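Local coordinates for kinesin-like protein KAR3 (Saccharomyces cerevisiae, PDB 1F9V), which probably uses ATP hydrolysis to move along microtubules, as a kinesin-related motor domain captured here with ADP and a magnesium ion, at residues C9-A14 with I26-F31; M40-I45 with N330-A335; E193-K198 with S219-H224. The protein carries 2 engineered substitutions. One frame throughout, in Å; residues are numbered along the deposited sequence.

Contact 1: C9-A14 with I26-F31; sequences CRIRPA and INVNEF. With ADP (adenosine-5'-diphosphate), chain C.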
loop_
_atom_site.group_PDB
_atom_site.type_symbol
_atom_site.label_atom_id
_atom_site.label_comp_id
_atom_site.label_asym_id
_atom_site.label_seq_id
_atom_site.Cartn_x
_atom_site.Cartn_y
_atom_site.Cartn_z
ATOM N N CYS A 9 -0.745 -10.925 -1.494
ATOM C CA CYS A 9 -1.033 -10.869 -2.917
ATOM C C CYS A 9 -2.549 -10.997 -3.037
ATOM O O CYS A 9 -3.172 -11.725 -2.259
ATOM C CB CYS A 9 -0.356 -12.028 -3.655
ATOM S SG CYS A 9 -0.859 -12.193 -5.399
ATOM N N ARG A 10 -3.151 -10.274 -3.974
ATOM C CA ARG A 10 -4.590 -10.385 -4.172
ATOM C C ARG A 10 -4.939 -10.509 -5.639
ATOM O O ARG A 10 -4.593 -9.647 -6.451
ATOM C CB ARG A 10 -5.340 -9.185 -3.598
ATOM C CG ARG A 10 -6.846 -9.295 -3.844
ATOM C CD ARG A 10 -7.608 -8.020 -3.505
ATOM N NE ARG A 10 -9.026 -8.304 -3.311
ATOM C CZ ARG A 10 -9.900 -7.442 -2.803
ATOM N NH1 ARG A 10 -9.504 -6.226 -2.436
ATOM N NH2 ARG A 10 -11.167 -7.798 -2.646
ATOM N N ILE A 11 -5.627 -11.594 -5.978
ATOM C CA ILE A 11 -6.062 -11.823 -7.349
ATOM C C ILE A 11 -7.496 -11.314 -7.427
ATOM O O ILE A 11 -8.367 -11.787 -6.694
ATOM C CB ILE A 11 -6.054 -13.335 -7.712
ATOM C CG1 ILE A 11 -4.654 -13.917 -7.494
ATOM C CG2 ILE A 11 -6.494 -13.527 -9.164
ATOM C CD1 ILE A 11 -4.630 -15.421 -7.333
ATOM N N ARG A 12 -7.746 -10.335 -8.285
ATOM C CA ARG A 12 -9.097 -9.814 -8.419
ATOM C C ARG A 12 -9.915 -10.739 -9.314
ATOM O O ARG A 12 -9.360 -11.558 -10.046
ATOM C CB ARG A 12 -9.074 -8.421 -9.050
ATOM C CG ARG A 12 -8.596 -8.393 -10.499
ATOM C CD ARG A 12 -9.157 -7.188 -11.255
ATOM N NE ARG A 12 -8.498 -6.947 -12.538
ATOM C CZ ARG A 12 -8.733 -7.644 -13.649
ATOM N NH1 ARG A 12 -9.619 -8.636 -13.639
ATOM N NH2 ARG A 12 -8.090 -7.344 -14.773
ATOM N N PRO A 13 -11.252 -10.668 -9.210
ATOM C CA PRO A 13 -12.094 -11.512 -10.063
ATOM C C PRO A 13 -11.872 -11.113 -11.521
ATOM O O PRO A 13 -11.520 -9.969 -11.821
ATOM C CB PRO A 13 -13.522 -11.194 -9.604
ATOM C CG PRO A 13 -13.368 -10.601 -8.230
ATOM C CD PRO A 13 -12.045 -9.881 -8.250
ATOM N N ALA A 14 -12.061 -12.055 -12.437
ATOM C CA ALA A 14 -11.883 -11.735 -13.849
ATOM C C ALA A 14 -13.105 -10.987 -14.340
ATOM O O ALA A 14 -14.211 -11.154 -13.798
ATOM C CB ALA A 14 -11.690 -13.012 -14.670
ATOM N N ILE A 26 -3.050 -19.887 -12.864
ATOM C CA ILE A 26 -2.627 -19.316 -11.601
ATOM C C ILE A 26 -3.317 -20.178 -10.568
ATOM O O ILE A 26 -4.543 -20.196 -10.484
ATOM C CB ILE A 26 -3.084 -17.850 -11.446
ATOM C CG1 ILE A 26 -2.295 -16.962 -12.410
ATOM C CG2 ILE A 26 -2.859 -17.387 -10.015
ATOM C CD1 ILE A 26 -2.833 -15.549 -12.534
ATOM N N ASN A 27 -2.532 -20.920 -9.804
ATOM C CA ASN A 27 -3.086 -21.791 -8.784
ATOM C C ASN A 27 -2.655 -21.344 -7.395
ATOM O O ASN A 27 -1.461 -21.273 -7.098
ATOM C CB ASN A 27 -2.627 -23.231 -9.022
ATOM C CG ASN A 27 -2.986 -24.153 -7.868
ATOM O OD1 ASN A 27 -4.129 -24.178 -7.411
ATOM N ND2 ASN A 27 -2.007 -24.913 -7.390
ATOM N N VAL A 28 -3.629 -21.054 -6.540
ATOM C CA VAL A 28 -3.334 -20.625 -5.181
ATOM C C VAL A 28 -3.597 -21.763 -4.206
ATOM O O VAL A 28 -4.683 -22.337 -4.195
ATOM C CB VAL A 28 -4.208 -19.418 -4.768
ATOM C CG1 VAL A 28 -3.898 -19.024 -3.333
ATOM C CG2 VAL A 28 -3.972 -18.248 -5.715
ATOM N N ASN A 29 -2.605 -22.088 -3.389
ATOM C CA ASN A 29 -2.763 -23.149 -2.411
ATOM C C ASN A 29 -3.378 -22.604 -1.134
ATOM O O ASN A 29 -3.390 -21.394 -0.900
ATOM C CB ASN A 29 -1.409 -23.786 -2.109
ATOM C CG ASN A 29 -0.788 -24.419 -3.334
ATOM O OD1 ASN A 29 -1.406 -25.267 -3.990
ATOM N ND2 ASN A 29 0.438 -24.007 -3.657
ATOM N N GLU A 30 -3.902 -23.501 -0.311
ATOM C CA GLU A 30 -4.517 -23.106 0.944
ATOM C C GLU A 30 -3.422 -22.642 1.905
ATOM O O GLU A 30 -2.308 -23.165 1.882
ATOM C CB GLU A 30 -5.296 -24.288 1.538
ATOM C CG GLU A 30 -4.865 -25.665 1.003
ATOM C CD GLU A 30 -5.399 -25.990 -0.401
ATOM O OE1 GLU A 30 -4.574 -26.278 -1.302
ATOM O OE2 GLU A 30 -6.638 -25.969 -0.604
ATOM N N PHE A 31 -3.731 -21.645 2.729
ATOM C CA PHE A 31 -2.765 -21.125 3.696
ATOM C C PHE A 31 -2.240 -22.271 4.560
ATOM O O PHE A 31 -3.018 -23.099 5.046
ATOM C CB PHE A 31 -3.423 -20.063 4.585
ATOM C CG PHE A 31 -2.487 -19.442 5.583
ATOM C CD1 PHE A 31 -2.432 -19.912 6.888
ATOM C CD2 PHE A 31 -1.659 -18.391 5.216
ATOM C CE1 PHE A 31 -1.563 -19.344 7.818
ATOM C CE2 PHE A 31 -0.787 -17.815 6.136
ATOM C CZ PHE A 31 -0.738 -18.290 7.439
HETATM P PB ADP C . -6.177 -0.242 -10.635
HETATM O O1B ADP C . -5.137 -1.213 -10.211
HETATM O O2B ADP C . -6.425 0.854 -9.488
HETATM O O3B ADP C . -5.836 0.392 -11.934
HETATM P PA ADP C . -9.020 -0.605 -10.265
HETATM O O1A ADP C . -9.128 -0.842 -8.825
HETATM O O2A ADP C . -9.325 0.795 -10.551
HETATM O O3A ADP C . -7.567 -0.973 -10.757
HETATM O "O5'" ADP C . -10.058 -1.494 -11.062
HETATM C "C5'" ADP C . -9.813 -2.447 -12.099
HETATM C "C4'" ADP C . -11.229 -2.984 -12.463
HETATM O "O4'" ADP C . -11.388 -4.211 -11.741
HETATM C "C3'" ADP C . -12.377 -2.080 -11.973
HETATM O "O3'" ADP C . -13.488 -2.062 -12.884
HETATM C "C2'" ADP C . -12.781 -2.650 -10.624
HETATM O "O2'" ADP C . -14.123 -2.311 -10.235
HETATM C "C1'" ADP C . -12.488 -4.133 -10.803
HETATM N N9 ADP C . -12.023 -4.792 -9.543
HETATM C C8 ADP C . -10.768 -4.704 -9.059
HETATM N N7 ADP C . -10.671 -5.419 -7.956
HETATM C C5 ADP C . -11.832 -5.969 -7.711
HETATM C C6 ADP C . -12.333 -6.812 -6.731
HETATM N N6 ADP C . -11.538 -7.230 -5.742
HETATM N N1 ADP C . -13.642 -7.211 -6.770
HETATM C C2 ADP C . -14.476 -6.813 -7.752
HETATM N N3 ADP C . -14.002 -5.999 -8.717
HETATM C C4 ADP C . -12.715 -5.563 -8.734
#
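Ile11 overlaps Val28 and Ile26 with a single methyl, CD1, at the end of its longer branch. CD1 meets Val28 CG2 tip to tip at 3.3 Å, tighter than ordinary van der Waals contact, while Ile26 CG2 lies 3.8 Å from the same CD1 as the two isoleucines slide past each other in opposite directions. With chi1 at -57° the CG1 branch of Ile11 stands beside its own backbone N, and chi2 at 159° stretches CD1 on toward the strand 24-28. No hydrogen bond joins the two segments; the small overlap is wholly apolar.

The residues around Ile11, namely Arg10, Arg12 and Pro13, line the ADP pocket. ADP N6 sits over one face of the Arg10 guanidinium, 3.1 Å from its plane and offset toward the rim, nearest NH2 at 3.2 Å; Asp64, Asn66 and Thr101 hold the ends of that group. Pro13 CD lies 3.4 Å from ADP C6. Arg12 sets CB 3.6 Å from ADP N7, and its NH1 donates to Pro13 O, which lies in the guanidinium plane; a salt bridge to Glu19 and a bond to Gly95 O further fix that group. The end of strand 4-11 thus packs Ile11 on the small antiparallel sheet while its neighbours form part of the nucleotide pocket of the kinesin motor domain, a member of the P-loop NTPase clan.

Contact 2: M40-I45 with N330-A335; sequences MEVTKI and NSLRFA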
loop_
_atom_site.group_PDB
_atom_site.type_symbol
_atom_site.label_atom_id
_atom_site.label_comp_id
_atom_site.label_asym_id
_atom_site.label_seq_id
_atom_site.Cartn_x
_atom_site.Cartn_y
_atom_site.Cartn_z
ATOM N N MET A 40 1.617 -20.109 -4.192
ATOM C CA MET A 40 0.902 -20.093 -5.457
ATOM C C MET A 40 1.863 -20.470 -6.578
ATOM O O MET A 40 3.085 -20.365 -6.430
ATOM C CB MET A 40 0.298 -18.704 -5.713
ATOM C CG MET A 40 1.326 -17.603 -5.938
ATOM S SD MET A 40 0.583 -15.953 -5.981
ATOM C CE MET A 40 -0.205 -15.988 -7.597
ATOM N N GLU A 41 1.297 -20.921 -7.695
ATOM C CA GLU A 41 2.078 -21.321 -8.858
ATOM C C GLU A 41 1.489 -20.684 -10.098
ATOM O O GLU A 41 0.275 -20.664 -10.279
ATOM C CB GLU A 41 2.072 -22.841 -9.017
ATOM C CG GLU A 41 2.902 -23.568 -7.983
ATOM C CD GLU A 41 2.649 -25.062 -7.983
ATOM O OE1 GLU A 41 2.020 -25.556 -8.943
ATOM O OE2 GLU A 41 3.077 -25.746 -7.027
ATOM N N VAL A 42 2.361 -20.155 -10.948
ATOM C CA VAL A 42 1.933 -19.508 -12.176
ATOM C C VAL A 42 2.615 -20.200 -13.341
ATOM O O VAL A 42 3.832 -20.375 -13.342
ATOM C CB VAL A 42 2.318 -18.001 -12.185
ATOM C CG1 VAL A 42 1.920 -17.362 -13.509
ATOM C CG2 VAL A 42 1.641 -17.285 -11.025
ATOM N N THR A 43 1.826 -20.587 -14.334
ATOM C CA THR A 43 2.360 -21.264 -15.507
ATOM C C THR A 43 1.804 -20.671 -16.797
ATOM O O THR A 43 0.614 -20.372 -16.887
ATOM C CB THR A 43 2.008 -22.759 -15.490
ATOM O OG1 THR A 43 2.338 -23.316 -14.215
ATOM C CG2 THR A 43 2.777 -23.492 -16.572
ATOM N N LYS A 44 2.672 -20.495 -17.789
ATOM C CA LYS A 44 2.261 -19.976 -19.087
ATOM C C LYS A 44 2.119 -21.191 -20.003
ATOM O O LYS A 44 2.989 -22.064 -20.015
ATOM C CB LYS A 44 3.312 -19.009 -19.640
ATOM C CG LYS A 44 3.271 -17.630 -18.979
ATOM C CD LYS A 44 4.376 -16.719 -19.504
ATOM C CE LYS A 44 4.345 -16.620 -21.026
ATOM N NZ LYS A 44 3.909 -15.283 -21.514
ATOM N N ILE A 45 1.025 -21.241 -20.758
ATOM C CA ILE A 45 0.747 -22.364 -21.649
ATOM C C ILE A 45 1.837 -22.651 -22.685
ATOM O O ILE A 45 2.033 -23.802 -23.074
ATOM C CB ILE A 45 -0.619 -22.170 -22.372
ATOM C CG1 ILE A 45 -1.148 -23.519 -22.858
ATOM C CG2 ILE A 45 -0.473 -21.211 -23.536
ATOM C CD1 ILE A 45 -2.517 -23.443 -23.498
ATOM N N ASN A 330 5.625 -10.059 -13.472
ATOM C CA ASN A 330 6.484 -8.941 -13.085
ATOM C C ASN A 330 6.120 -8.511 -11.660
ATOM O O ASN A 330 6.994 -8.336 -10.810
ATOM C CB ASN A 330 6.295 -7.761 -14.041
ATOM C CG ASN A 330 7.042 -7.943 -15.357
ATOM O OD1 ASN A 330 7.971 -8.750 -15.460
ATOM N ND2 ASN A 330 6.638 -7.188 -16.368
ATOM N N SER A 331 4.822 -8.361 -11.405
ATOM C CA SER A 331 4.333 -7.951 -10.089
ATOM C C SER A 331 4.696 -8.948 -8.989
ATOM O O SER A 331 5.048 -8.554 -7.876
ATOM C CB SER A 331 2.811 -7.764 -10.120
ATOM O OG SER A 331 2.442 -6.640 -10.898
ATOM N N LEU A 332 4.607 -10.239 -9.294
ATOM C CA LEU A 332 4.929 -11.262 -8.308
ATOM C C LEU A 332 6.424 -11.278 -8.034
ATOM O O LEU A 332 6.857 -11.593 -6.924
ATOM C CB LEU A 332 4.451 -12.640 -8.790
ATOM C CG LEU A 332 2.923 -12.796 -8.789
ATOM C CD1 LEU A 332 2.522 -14.088 -9.497
ATOM C CD2 LEU A 332 2.412 -12.794 -7.354
ATOM N N ARG A 333 7.219 -10.933 -9.042
ATOM C CA ARG A 333 8.658 -10.888 -8.838
ATOM C C ARG A 333 8.977 -9.679 -7.939
ATOM O O ARG A 333 9.869 -9.749 -7.089
ATOM C CB ARG A 333 9.382 -10.793 -10.180
ATOM C CG ARG A 333 9.845 -12.154 -10.700
ATOM C CD ARG A 333 10.522 -12.045 -12.062
ATOM N NE ARG A 333 9.919 -12.978 -13.004
ATOM C CZ ARG A 333 9.280 -12.619 -14.112
ATOM N NH1 ARG A 333 9.156 -11.340 -14.431
ATOM N NH2 ARG A 333 8.736 -13.543 -14.884
ATOM N N PHE A 334 8.242 -8.583 -8.115
ATOM C CA PHE A 334 8.453 -7.412 -7.261
ATOM C C PHE A 334 8.052 -7.801 -5.832
ATOM O O PHE A 334 8.777 -7.528 -4.873
ATOM C CB PHE A 334 7.600 -6.229 -7.729
ATOM C CG PHE A 334 7.703 -5.013 -6.834
ATOM C CD1 PHE A 334 6.841 -4.850 -5.756
ATOM C CD2 PHE A 334 8.671 -4.039 -7.068
ATOM C CE1 PHE A 334 6.941 -3.732 -4.920
ATOM C CE2 PHE A 334 8.774 -2.920 -6.236
ATOM C CZ PHE A 334 7.911 -2.770 -5.168
ATOM N N ALA A 335 6.892 -8.442 -5.697
ATOM C CA ALA A 335 6.401 -8.879 -4.392
ATOM C C ALA A 335 7.424 -9.754 -3.681
ATOM O O ALA A 335 7.633 -9.616 -2.477
ATOM C CB ALA A 335 5.095 -9.644 -4.558
#
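Leu332 meets Met40 and Val42 where the small three-stranded antiparallel sheet of this kinesin motor domain packs on helix 325-338. The result is a helix-on-sheet contact; within 330-335, Leu332 alone makes it, and all three touching residues are buried. No hydrogen bond crosses between the segments; the contact is one of methyls and a thioether.

The leucine leaves the helix with CG anti to its carbonyl carbon (chi1 -70°), which carries both methyls toward strand 38-44. CD1 is shared, lying 3.7 Å from Val42 CG2 and 3.8 Å from Met40 CE, while CD2 lies along the end of Met40. The two strand residues approach the leucine differently. Val42 brings CG2 to CD1 as the two side chains cross obliquely, whereas Leu332 and Met40 reach toward each other tip to tip.

Met40 starts from the crowded position between its backbone N and carbonyl carbon, chi1 67°. Its chain then runs straight to the sulfur and bends at chi3, -74°, which swings the terminal methyl round to the leucine, so that besides meeting CD1, Met40 CE comes to 4.1 Å from Leu332 CD2.

Other residues of the helix widen the seam, for Val42 also touches Ile325 and Leu329, and Lys44 NZ bonds to Asn326 OD1. Toward the large sheet, Ser331 and Ala335 pack on strand 311-318, so the helix touches both sheets, with Ala335 also on Phe56 of the small one. At the centre of the seam, the nearest atom of Met40 to Leu332 CD2 is the sulfur, SD, at 3.9 Å.

Contact 3: E193-K198 with S219-H224; sequences EIILKK and SIFIIH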
loop_
_atom_site.group_PDB
_atom_site.type_symbol
_atom_site.label_atom_id
_atom_site.label_comp_id
_atom_site.label_asym_id
_atom_site.label_seq_id
_atom_site.Cartn_x
_atom_site.Cartn_y
_atom_site.Cartn_z
ATOM N N GLU A 193 -15.979 10.925 4.198
ATOM C CA GLU A 193 -16.747 11.082 2.970
ATOM C C GLU A 193 -16.414 12.429 2.342
ATOM O O GLU A 193 -16.165 12.521 1.141
ATOM C CB GLU A 193 -18.244 11.024 3.274
ATOM C CG GLU A 193 -18.994 9.944 2.515
ATOM C CD GLU A 193 -20.096 9.313 3.349
ATOM O OE1 GLU A 193 -21.111 8.883 2.760
ATOM O OE2 GLU A 193 -19.947 9.246 4.591
ATOM N N ILE A 194 -16.413 13.472 3.166
ATOM C CA ILE A 194 -16.108 14.818 2.695
ATOM C C ILE A 194 -14.705 14.865 2.094
ATOM O O ILE A 194 -14.480 15.512 1.069
ATOM C CB ILE A 194 -16.190 15.847 3.848
ATOM C CG1 ILE A 194 -17.624 15.929 4.373
ATOM C CG2 ILE A 194 -15.723 17.213 3.361
ATOM C CD1 ILE A 194 -17.708 16.358 5.819
ATOM N N ILE A 195 -13.768 14.175 2.742
ATOM C CA ILE A 195 -12.384 14.127 2.286
ATOM C C ILE A 195 -12.283 13.457 0.918
ATOM O O ILE A 195 -11.736 14.028 -0.032
ATOM C CB ILE A 195 -11.490 13.337 3.274
ATOM C CG1 ILE A 195 -11.700 13.850 4.705
ATOM C CG2 ILE A 195 -10.026 13.435 2.846
ATOM C CD1 ILE A 195 -11.241 15.273 4.931
ATOM N N LEU A 196 -12.809 12.239 0.825
ATOM C CA LEU A 196 -12.775 11.483 -0.422
ATOM C C LEU A 196 -13.508 12.243 -1.520
ATOM O O LEU A 196 -13.039 12.321 -2.651
ATOM C CB LEU A 196 -13.407 10.104 -0.217
ATOM C CG LEU A 196 -12.623 9.182 0.717
ATOM C CD1 LEU A 196 -13.455 7.960 1.067
ATOM C CD2 LEU A 196 -11.323 8.777 0.050
ATOM N N LYS A 197 -14.655 12.812 -1.173
ATOM C CA LYS A 197 -15.450 13.576 -2.121
ATOM C C LYS A 197 -14.643 14.759 -2.653
ATOM O O LYS A 197 -14.666 15.060 -3.850
ATOM C CB LYS A 197 -16.714 14.086 -1.433
ATOM C CG LYS A 197 -17.783 13.023 -1.240
ATOM C CD LYS A 197 -19.091 13.645 -0.794
ATOM C CE LYS A 197 -19.797 14.314 -1.953
ATOM N NZ LYS A 197 -18.863 14.799 -3.018
ATOM N N LYS A 198 -13.931 15.426 -1.748
ATOM C CA LYS A 198 -13.107 16.580 -2.091
ATOM C C LYS A 198 -11.991 16.200 -3.067
ATOM O O LYS A 198 -11.778 16.872 -4.078
ATOM C CB LYS A 198 -12.504 17.175 -0.815
ATOM C CG LYS A 198 -11.883 18.554 -0.982
ATOM C CD LYS A 198 -12.325 19.542 0.112
ATOM C CE LYS A 198 -12.864 18.858 1.373
ATOM N NZ LYS A 198 -12.507 19.599 2.620
ATOM N N SER A 219 -0.945 7.954 -4.857
ATOM C CA SER A 219 -1.903 8.686 -4.044
ATOM C C SER A 219 -1.682 8.214 -2.611
ATOM O O SER A 219 -1.641 7.012 -2.339
ATOM C CB SER A 219 -3.326 8.397 -4.522
ATOM O OG SER A 219 -3.470 8.803 -5.872
ATOM N N ILE A 220 -1.529 9.162 -1.694
ATOM C CA ILE A 220 -1.248 8.822 -0.306
ATOM C C ILE A 220 -2.228 9.429 0.692
ATOM O O ILE A 220 -2.347 10.648 0.789
ATOM C CB ILE A 220 0.195 9.271 0.066
ATOM C CG1 ILE A 220 1.181 8.736 -0.976
ATOM C CG2 ILE A 220 0.572 8.769 1.450
ATOM C CD1 ILE A 220 2.126 9.772 -1.524
ATOM N N PHE A 221 -2.935 8.568 1.419
ATOM C CA PHE A 221 -3.888 9.010 2.434
ATOM C C PHE A 221 -3.166 8.876 3.776
ATOM O O PHE A 221 -2.848 7.774 4.228
ATOM C CB PHE A 221 -5.147 8.132 2.394
ATOM C CG PHE A 221 -6.344 8.747 3.063
ATOM C CD1 PHE A 221 -6.521 8.632 4.436
ATOM C CD2 PHE A 221 -7.296 9.441 2.320
ATOM C CE1 PHE A 221 -7.631 9.202 5.065
ATOM C CE2 PHE A 221 -8.410 10.016 2.940
ATOM C CZ PHE A 221 -8.572 9.893 4.318
ATOM N N ILE A 222 -2.897 10.013 4.410
ATOM C CA ILE A 222 -2.180 10.026 5.678
ATOM C C ILE A 222 -3.116 10.305 6.838
ATOM O O ILE A 222 -3.879 11.269 6.811
ATOM C CB ILE A 222 -1.048 11.090 5.657
ATOM C CG1 ILE A 222 -0.135 10.848 4.450
ATOM C CG2 ILE A 222 -0.253 11.031 6.948
ATOM C CD1 ILE A 222 0.891 11.948 4.195
ATOM N N ILE A 223 -3.045 9.451 7.851
ATOM C CA ILE A 223 -3.880 9.565 9.040
ATOM C C ILE A 223 -3.005 9.648 10.286
ATOM O O ILE A 223 -2.095 8.837 10.469
ATOM C CB ILE A 223 -4.796 8.329 9.198
ATOM C CG1 ILE A 223 -5.778 8.250 8.025
ATOM C CG2 ILE A 223 -5.522 8.385 10.539
ATOM C CD1 ILE A 223 -6.293 6.847 7.747
ATOM N N HIS A 224 -3.281 10.627 11.143
ATOM C CA HIS A 224 -2.526 10.777 12.383
ATOM C C HIS A 224 -3.458 10.498 13.560
ATOM O O HIS A 224 -4.558 11.047 13.634
ATOM C CB HIS A 224 -1.951 12.191 12.483
ATOM C CG HIS A 224 -1.230 12.634 11.247
ATOM N ND1 HIS A 224 0.033 12.188 10.924
ATOM C CD2 HIS A 224 -1.602 13.468 10.249
ATOM C CE1 HIS A 224 0.410 12.731 9.781
ATOM N NE2 HIS A 224 -0.563 13.511 9.350
#
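This is a helix packed on a sheet: the short helix 192-199 lies against strand 218-228 of the large mixed sheet of the motor domain, and the join is apolar throughout. Phe221 is the one strand residue that takes part. With CG anti to its backbone N (chi1 -161°), the ring stands out from the strand and presents CE2 to the helix.

Ile195 brings its CG2 methyl to 3.8 Å from that CE2, and 4.1 Å separates the same methyl from Phe221 CZ. The isoleucine and the phenylalanine cross at about a right angle, the methyl approaching the ring obliquely. Leu196 comes in more loosely; its chain starts off to one side, but its end draws nearer, leaving CD2 4.3 Å from Phe221 CE2. Two consecutive helix residues thus share one corner of the ring.

Around these three side chains, Phe221 also meets the ring of Phe137, with planes at about 60°, and touches Ile110 and Ile114 of helix 109-124. Ile195 rests on Leu149 and Leu186 as well, while strand 218-228 is hydrogen-bonded to strands 130-141 and 235-244, one on each side.

Overall arrangement
From the N terminus, strand 4-11 leads into contact 1, which closes a short loop when 26-31 returns to Ile11. The chain then turns back as strand 38-44, the next strand of the small sheet, and opens contact 2, which closes only when 330-335, on helix 325-338, arrives, 285 residues after the end of 40-45. Contact 3 is nested inside that long loop. Contacts 1 and 2 adjoin, their centres 11 Å apart, and tie the small sheet to the large one and to a late helix; Cys9 SG packs on Leu332 CD2. Contact 3 lies across the chain's centre, about 29 Å from contact 1 centre to centre, fastening a helix to strand 218-228 of the large sheet.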